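Local coordinates for intracellular protease/amidase (Salmonella enterica subsp. enterica serovar Typhimurium, PDB 4K2H), which is of uncertain function but probably, as a member of the DJ-1/PfpI family, acts as a peptidase, and binds zinc between its two subunits, at residues D25-R28 / D33-T36; I21-I26 / L164-R169; H158-A163 / E182-P187. The protein carries 1 engineered substitution. All coordinates share one frame; numbering follows the deposited sequence. Where two conformers were deposited one is given.

From the N terminus, the chain runs through strand 6-11 into helix 17-29, which enters both of the first two contacts. Interaction 1 closes a short loop, bringing the end of this helix back against strand 33-38 of the parallel sheet. Interaction 2 starts from the same helix but spans most of the chain, setting 21-26 beside 164-169 of helix 159-171. Interaction 3 opens on the first turn of that helix, before interaction 2 closes, so the two cross; it ties 158-163 to the C-terminal end of helix 174-183 and its tail. Ile26, which carries interaction 2, also packs on Ala163, Phe160 and Ile184 of interaction 3, and Leu24 and Leu27 link interactions 1 and 2.

Interaction 1 (D25-R28 / D33-T36); sequences DILR and DVET. With ZN (zinc ion), chain P.
The carbonyl O of Val34 accepts the one direct hydrogen bond between 25-28 and 33-36, from NH2 of Arg28 at 2.8 Å. The bond is fairly straight, with an N-H...O angle of 160°, and the oxygen lies at the edge of the guanidinium, nearly in its plane. Seen from the acceptor, the nitrogen stands well above the carbonyl plane and is not aimed at a lone pair. A water links the same two residues: it accepts from NE of Arg28 at 3.0 Å and from the backbone N of Val34 at 2.8 Å. Arginine and strand are thus joined by one direct bond and one bridge, which together limit how far the guanidinium can turn. An extended chain from CG to NE (chi2 175°, chi3 -174°) carries the group from the helix across Val34, with NE 3.6 Å from Val34 CB. NH2 also forms a salt bridge with Asp56, and NH1 makes a weak hydrogen bond to His49 O of the second subunit. Beneath this polar layer the contact is apolar. Val34 CG2 meets Leu27 CB at 3.5 Å, the two side chains crossing at about a right angle, and lies 3.9 Å from Arg28 CG. One turn earlier Asp25 faces away from the strand, and its OD1 binds the zinc ion at 2.1 Å; Glu16, Glu17 and His49 of the second subunit complete the site, while OD2 pairs with Arg29. Helix 17-29 therefore rests on strand 33-38 on one side and shares a metal with the partner subunit on another. The strand-helix-strand path 6-11, 17-29, 33-38 is a beta-alpha-beta crossover in the parallel sheet of the DJ-1/PfpI fold.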
# COMPACT_ATOMS: atom_id res chain seq x y z
N ASP A 25 -1.75 -4.65 5.55
CA ASP A 25 -0.72 -4.21 6.50
C ASP A 25 -1.36 -3.82 7.86
O ASP A 25 -0.90 -4.22 8.93
CB ASP A 25 0.09 -3.06 5.89
CG ASP A 25 0.88 -2.28 6.89
OD1 ASP A 25 2.09 -2.47 6.91
OD2 ASP A 25 0.32 -1.41 7.64
N ILE A 26 -2.41 -3.03 7.81
CA ILE A 26 -3.04 -2.56 9.07
C ILE A 26 -3.55 -3.76 9.87
O ILE A 26 -3.20 -3.93 11.05
CB ILE A 26 -4.19 -1.58 8.79
CG1 ILE A 26 -3.65 -0.30 8.14
CG2 ILE A 26 -4.97 -1.25 10.06
CD1 ILE A 26 -2.65 0.45 8.98
N LEU A 27 -4.32 -4.62 9.21
CA LEU A 27 -4.86 -5.81 9.84
C LEU A 27 -3.77 -6.66 10.46
O LEU A 27 -3.91 -7.11 11.62
CB LEU A 27 -5.68 -6.63 8.85
CG LEU A 27 -6.99 -6.02 8.29
CD1 LEU A 27 -7.51 -6.84 7.11
CD2 LEU A 27 -8.07 -5.94 9.34
N ARG A 28 -2.68 -6.89 9.73
CA ARG A 28 -1.62 -7.74 10.22
C ARG A 28 -0.80 -7.07 11.32
O ARG A 28 -0.24 -7.76 12.16
CB ARG A 28 -0.71 -8.28 9.07
CG ARG A 28 -1.23 -9.58 8.45
CD ARG A 28 -0.43 -10.08 7.23
NE ARG A 28 -1.06 -11.26 6.59
CZ ARG A 28 -0.80 -11.72 5.36
NH1 ARG A 28 0.08 -11.14 4.53
NH2 ARG A 28 -1.48 -12.78 4.92
N ASP A 33 -5.66 -12.24 11.75
CA ASP A 33 -5.32 -13.21 10.69
C ASP A 33 -5.82 -12.75 9.34
O ASP A 33 -7.02 -12.47 9.21
CB ASP A 33 -6.01 -14.52 10.99
CG ASP A 33 -5.07 -15.60 11.31
OD1 ASP A 33 -4.24 -15.43 12.21
OD2 ASP A 33 -5.20 -16.65 10.65
N VAL A 34 -4.93 -12.66 8.36
CA VAL A 34 -5.31 -12.28 6.99
C VAL A 34 -4.89 -13.38 6.00
O VAL A 34 -3.79 -13.90 6.08
CB VAL A 34 -4.68 -10.94 6.57
CG1 VAL A 34 -5.23 -10.50 5.23
CG2 VAL A 34 -4.99 -9.84 7.58
N GLU A 35 -5.80 -13.77 5.12
CA GLU A 35 -5.47 -14.62 3.96
C GLU A 35 -5.81 -13.92 2.66
O GLU A 35 -6.95 -13.55 2.45
CB GLU A 35 -6.22 -15.94 4.02
CG GLU A 35 -5.37 -17.13 4.39
CD GLU A 35 -6.07 -18.45 4.16
OE1 GLU A 35 -7.28 -18.49 3.87
OE2 GLU A 35 -5.38 -19.48 4.24
N THR A 36 -4.81 -13.72 1.82
CA THR A 36 -5.05 -13.24 0.46
C THR A 36 -5.53 -14.45 -0.36
O THR A 36 -4.94 -15.53 -0.30
CB THR A 36 -3.78 -12.60 -0.16
OG1 THR A 36 -2.69 -13.51 -0.07
CG2 THR A 36 -3.38 -11.40 0.60
ZN ZN P . 3.32 -4.01 6.18
O HOH W 1 -2.18 -13.10 8.69

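Interaction 2 (I21-I26 / L164-R169); sequences IVTLDI and LTLSAR. With ZN (zinc ion), chain P.
Ile26 reaches helix 159-171 with its CG2 methyl, which touches both Leu164 CD2 at 3.6 Å and Ser167 OG at 3.7 Å. With chi1 at -65°, CG2 is anti to the backbone N and CG1 lies beside that nitrogen, which sends the two branches different ways: CG2 meets 164-169, whereas CD1 at the end of the other branch packs on Phe160 and Ile184. Leu164 answers with CD2; its CB does not head for Ile26, but the end of the side chain comes nearer, and the two side chains cross at about a right angle. In Ser167 the hydroxyl lies beside its own backbone N (chi1 -65°), where it hydrogen-bonds to Ala163 O one turn back; its contact with Ile26 is thus van der Waals. Thr23 behaves likewise, with OG1 bonded to Glu19 O and CG2 left to meet Leu166 CD2 loosely, at 4.3 Å. No hydrogen bond joins the two segments. Their axes approach to 10.0 Å and run in roughly the same direction, at a crossing angle of -36°. The contact is buried, and helix 159-171 lies against strand 101-104 through Leu166, as in the alpha/beta sandwich of the DJ-1/PfpI family.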
# COMPACT_ATOMS: atom_id res chain seq x y z
N ILE A 21 -3.08 -3.68 -0.17
CA ILE A 21 -1.90 -3.84 0.67
C ILE A 21 -1.94 -3.00 1.95
O ILE A 21 -1.50 -3.50 2.99
CB ILE A 21 -0.57 -3.58 -0.09
CG1 ILE A 21 -0.24 -4.70 -1.08
CG2 ILE A 21 0.58 -3.41 0.88
CD1 ILE A 21 -1.16 -5.91 -1.05
N VAL A 22 -2.46 -1.77 1.90
CA VAL A 22 -2.55 -0.96 3.13
C VAL A 22 -3.50 -1.67 4.10
O VAL A 22 -3.18 -1.81 5.28
CB VAL A 22 -2.94 0.51 2.89
CG1 VAL A 22 -3.12 1.28 4.20
CG2 VAL A 22 -1.87 1.23 2.08
N THR A 23 -4.62 -2.20 3.59
CA THR A 23 -5.60 -2.84 4.46
C THR A 23 -4.98 -4.08 5.10
O THR A 23 -5.16 -4.37 6.29
CB THR A 23 -6.87 -3.27 3.70
OG1 THR A 23 -7.40 -2.16 2.99
CG2 THR A 23 -7.94 -3.80 4.66
N LEU A 24 -4.25 -4.83 4.29
CA LEU A 24 -3.60 -6.01 4.79
C LEU A 24 -2.53 -5.66 5.83
O LEU A 24 -2.41 -6.31 6.87
CB LEU A 24 -3.01 -6.75 3.60
CG LEU A 24 -2.33 -8.03 3.97
CD1 LEU A 24 -2.55 -9.00 2.82
CD2 LEU A 24 -0.86 -7.75 4.29
N ASP A 25 -1.75 -4.65 5.55
CA ASP A 25 -0.72 -4.21 6.50
C ASP A 25 -1.36 -3.82 7.86
O ASP A 25 -0.90 -4.22 8.93
CB ASP A 25 0.09 -3.06 5.89
CG ASP A 25 0.88 -2.28 6.89
OD1 ASP A 25 2.09 -2.47 6.91
OD2 ASP A 25 0.32 -1.41 7.64
N ILE A 26 -2.41 -3.03 7.81
CA ILE A 26 -3.04 -2.56 9.07
C ILE A 26 -3.55 -3.76 9.87
O ILE A 26 -3.20 -3.93 11.05
CB ILE A 26 -4.19 -1.58 8.79
CG1 ILE A 26 -3.65 -0.30 8.14
CG2 ILE A 26 -4.97 -1.25 10.06
CD1 ILE A 26 -2.65 0.45 8.98
N LEU A 164 -8.62 0.95 9.49
CA LEU A 164 -8.71 1.09 10.95
C LEU A 164 -10.15 0.83 11.41
O LEU A 164 -10.36 0.10 12.36
CB LEU A 164 -8.18 2.44 11.41
CG LEU A 164 -6.69 2.63 11.08
CD1 LEU A 164 -6.31 4.09 11.17
CD2 LEU A 164 -5.73 1.79 11.93
N THR A 165 -11.13 1.34 10.68
CA THR A 165 -12.53 1.10 11.02
C THR A 165 -12.91 -0.37 10.95
O THR A 165 -13.54 -0.91 11.88
CB THR A 165 -13.47 1.90 10.11
OG1 THR A 165 -13.12 3.26 10.26
CG2 THR A 165 -14.93 1.74 10.50
N LEU A 166 -12.52 -1.02 9.87
CA LEU A 166 -12.71 -2.45 9.77
C LEU A 166 -12.08 -3.15 10.97
O LEU A 166 -12.71 -4.01 11.58
CB LEU A 166 -12.11 -2.98 8.46
CG LEU A 166 -12.01 -4.51 8.33
CD1 LEU A 166 -13.36 -5.18 8.50
CD2 LEU A 166 -11.41 -4.87 6.97
N SER A 167 -10.83 -2.79 11.29
CA SER A 167 -10.11 -3.47 12.37
C SER A 167 -10.83 -3.30 13.71
O SER A 167 -10.95 -4.24 14.50
CB SER A 167 -8.70 -2.90 12.51
OG SER A 167 -7.91 -3.16 11.37
N ALA A 168 -11.27 -2.08 13.97
CA ALA A 168 -11.90 -1.74 15.22
C ALA A 168 -13.18 -2.55 15.35
O ALA A 168 -13.47 -3.11 16.40
CB ALA A 168 -12.19 -0.26 15.26
N ARG A 169 -13.94 -2.62 14.27
CA ARG A 169 -15.12 -3.46 14.25
C ARG A 169 -14.81 -4.96 14.51
O ARG A 169 -15.49 -5.62 15.31
CB ARG A 169 -15.81 -3.29 12.92
CG ARG A 169 -17.07 -4.10 12.80
CD ARG A 169 -18.24 -3.52 13.57
NE ARG A 169 -19.41 -4.02 12.86
CZ ARG A 169 -20.05 -3.38 11.89
NH1 ARG A 169 -21.07 -3.97 11.30
NH2 ARG A 169 -19.71 -2.14 11.53
ZN ZN P . 3.32 -4.01 6.18

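Interaction 3 (H158-A163 / E182-P187); sequences HVFDFA and EHIYYP
Phe160 CB sits over the centre of the Tyr186 ring, 3.6 Å from its centroid and only 11° off the ring normal, a CH-pi contact. The phenol is therefore laid across the base of the phenylalanine side chain. The two aromatic rings are turned obliquely, their planes at 32° and their centroids 5.1 Å apart; CD2 of Phe160 comes within 4.0 Å of Tyr186 CE1. Tyr186 reaches this place because its CG is anti to the backbone N (chi1 -173°), which sends the ring from the tail toward helix 159-171. Pro187 CD covers the opposite face near the rim, 3.7 Å above the plane, so the ring is clasped between its own neighbour in sequence and the helix. Tyr186 OH ends beside the helix backbone, 4.0 Å from Asp161 N. The far end of Phe160 meets a second apolar group: its CE1 lies 4.0 Å from Ile184 CD1, approached obliquely to the ring. Between Ile184 and Tyr186 the chain turns at Tyr185, whose positive phi belongs to the Schellman motif that ends helix 174-183. Tyr185 instead meets the second subunit, where its OH hydrogen-bonds to Gly128 N and its ring makes a cation-pi contact with Lys154, both of that subunit. Phe160 also touches Leu156 of the second subunit. Within the chain, Phe160 packs on Val22 of helix 17-29, while Asp161 and Phe162 touch Val144 of strand 144-147; the first turns of helix 159-171 thus lie among helix 17-29, that strand and the C-terminal tail following helix 174-183.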
# COMPACT_ATOMS: atom_id res chain seq x y z
N HIS A 158 -8.62 7.28 1.31
CA HIS A 158 -9.24 7.02 2.62
C HIS A 158 -8.99 5.62 3.14
O HIS A 158 -9.64 5.21 4.09
CB HIS A 158 -10.73 7.25 2.54
CG HIS A 158 -11.11 8.63 2.13
ND1 HIS A 158 -10.93 9.71 2.96
CD2 HIS A 158 -11.70 9.10 1.01
CE1 HIS A 158 -11.37 10.80 2.36
NE2 HIS A 158 -11.85 10.46 1.18
N VAL A 159 -7.98 4.94 2.60
CA VAL A 159 -7.75 3.54 2.91
C VAL A 159 -7.37 3.29 4.37
O VAL A 159 -7.76 2.29 4.94
CB VAL A 159 -6.70 2.92 1.96
CG1 VAL A 159 -5.30 3.46 2.25
CG2 VAL A 159 -6.73 1.41 2.05
N PHE A 160 -6.63 4.21 4.98
CA PHE A 160 -6.28 4.05 6.40
C PHE A 160 -7.54 4.06 7.25
O PHE A 160 -7.73 3.20 8.11
CB PHE A 160 -5.27 5.11 6.85
CG PHE A 160 -3.86 4.86 6.33
CD1 PHE A 160 -3.11 3.79 6.80
CD2 PHE A 160 -3.28 5.72 5.39
CE1 PHE A 160 -1.83 3.56 6.33
CE2 PHE A 160 -1.99 5.50 4.92
CZ PHE A 160 -1.26 4.41 5.39
N ASP A 161 -8.42 5.02 6.97
CA ASP A 161 -9.66 5.13 7.73
C ASP A 161 -10.48 3.84 7.57
O ASP A 161 -11.00 3.30 8.56
CB ASP A 161 -10.47 6.35 7.30
CG ASP A 161 -11.58 6.69 8.29
OD1 ASP A 161 -11.70 5.96 9.29
OD2 ASP A 161 -12.31 7.69 8.06
N PHE A 162 -10.56 3.35 6.34
CA PHE A 162 -11.28 2.11 6.01
C PHE A 162 -10.71 0.93 6.78
O PHE A 162 -11.46 0.17 7.41
CB PHE A 162 -11.23 1.89 4.50
CG PHE A 162 -11.64 0.50 4.05
CD1 PHE A 162 -12.99 0.19 3.84
CD2 PHE A 162 -10.68 -0.47 3.80
CE1 PHE A 162 -13.36 -1.08 3.41
CE2 PHE A 162 -11.05 -1.73 3.35
CZ PHE A 162 -12.40 -2.04 3.18
N ALA A 163 -9.39 0.78 6.73
CA ALA A 163 -8.70 -0.32 7.39
C ALA A 163 -8.81 -0.25 8.92
O ALA A 163 -9.07 -1.26 9.58
CB ALA A 163 -7.23 -0.35 6.97
N GLU A 182 -1.56 5.55 16.07
CA GLU A 182 -0.55 6.41 16.68
C GLU A 182 0.87 5.95 16.29
O GLU A 182 1.69 6.75 15.90
CB GLU A 182 -0.73 6.50 18.20
CG GLU A 182 -1.97 7.31 18.60
CD GLU A 182 -2.30 7.28 20.10
OE1 GLU A 182 -1.49 6.76 20.90
OE2 GLU A 182 -3.37 7.81 20.48
N HIS A 183 1.13 4.64 16.38
CA HIS A 183 2.46 4.08 16.09
C HIS A 183 2.96 4.38 14.64
O HIS A 183 4.16 4.56 14.41
CB HIS A 183 2.43 2.58 16.36
CG HIS A 183 3.75 1.89 16.21
ND1 HIS A 183 4.70 1.87 17.22
CD2 HIS A 183 4.28 1.17 15.19
CE1 HIS A 183 5.75 1.18 16.82
NE2 HIS A 183 5.52 0.74 15.59
N ILE A 184 2.03 4.46 13.68
CA ILE A 184 2.38 4.77 12.29
C ILE A 184 2.09 6.23 11.92
O ILE A 184 2.26 6.63 10.76
CB ILE A 184 1.69 3.81 11.27
CG1 ILE A 184 0.17 3.86 11.39
CG2 ILE A 184 2.18 2.38 11.50
CD1 ILE A 184 -0.56 3.44 10.13
N TYR A 185 1.66 7.03 12.91
CA TYR A 185 1.52 8.47 12.76
C TYR A 185 0.34 8.83 11.87
O TYR A 185 0.40 9.77 11.12
CB TYR A 185 2.84 9.08 12.24
CG TYR A 185 4.07 8.58 12.98
CD1 TYR A 185 4.29 8.92 14.32
CD2 TYR A 185 5.01 7.76 12.35
CE1 TYR A 185 5.39 8.47 15.00
CE2 TYR A 185 6.13 7.30 13.03
CZ TYR A 185 6.31 7.66 14.35
OH TYR A 185 7.42 7.22 15.04
N TYR A 186 -0.73 8.05 11.96
CA TYR A 186 -1.97 8.40 11.28
C TYR A 186 -3.03 8.90 12.27
O TYR A 186 -3.46 8.15 13.12
CB TYR A 186 -2.54 7.20 10.52
CG TYR A 186 -3.73 7.59 9.69
CD1 TYR A 186 -3.56 8.27 8.48
CD2 TYR A 186 -5.01 7.34 10.12
CE1 TYR A 186 -4.66 8.67 7.72
CE2 TYR A 186 -6.10 7.72 9.36
CZ TYR A 186 -5.92 8.39 8.17
OH TYR A 186 -7.01 8.76 7.43
N PRO A 187 -3.48 10.16 12.14
CA PRO A 187 -4.53 10.66 13.03
C PRO A 187 -5.88 9.95 12.81
O PRO A 187 -6.44 10.03 11.72
CB PRO A 187 -4.64 12.13 12.63
CG PRO A 187 -4.20 12.18 11.20
CD PRO A 187 -3.17 11.11 11.05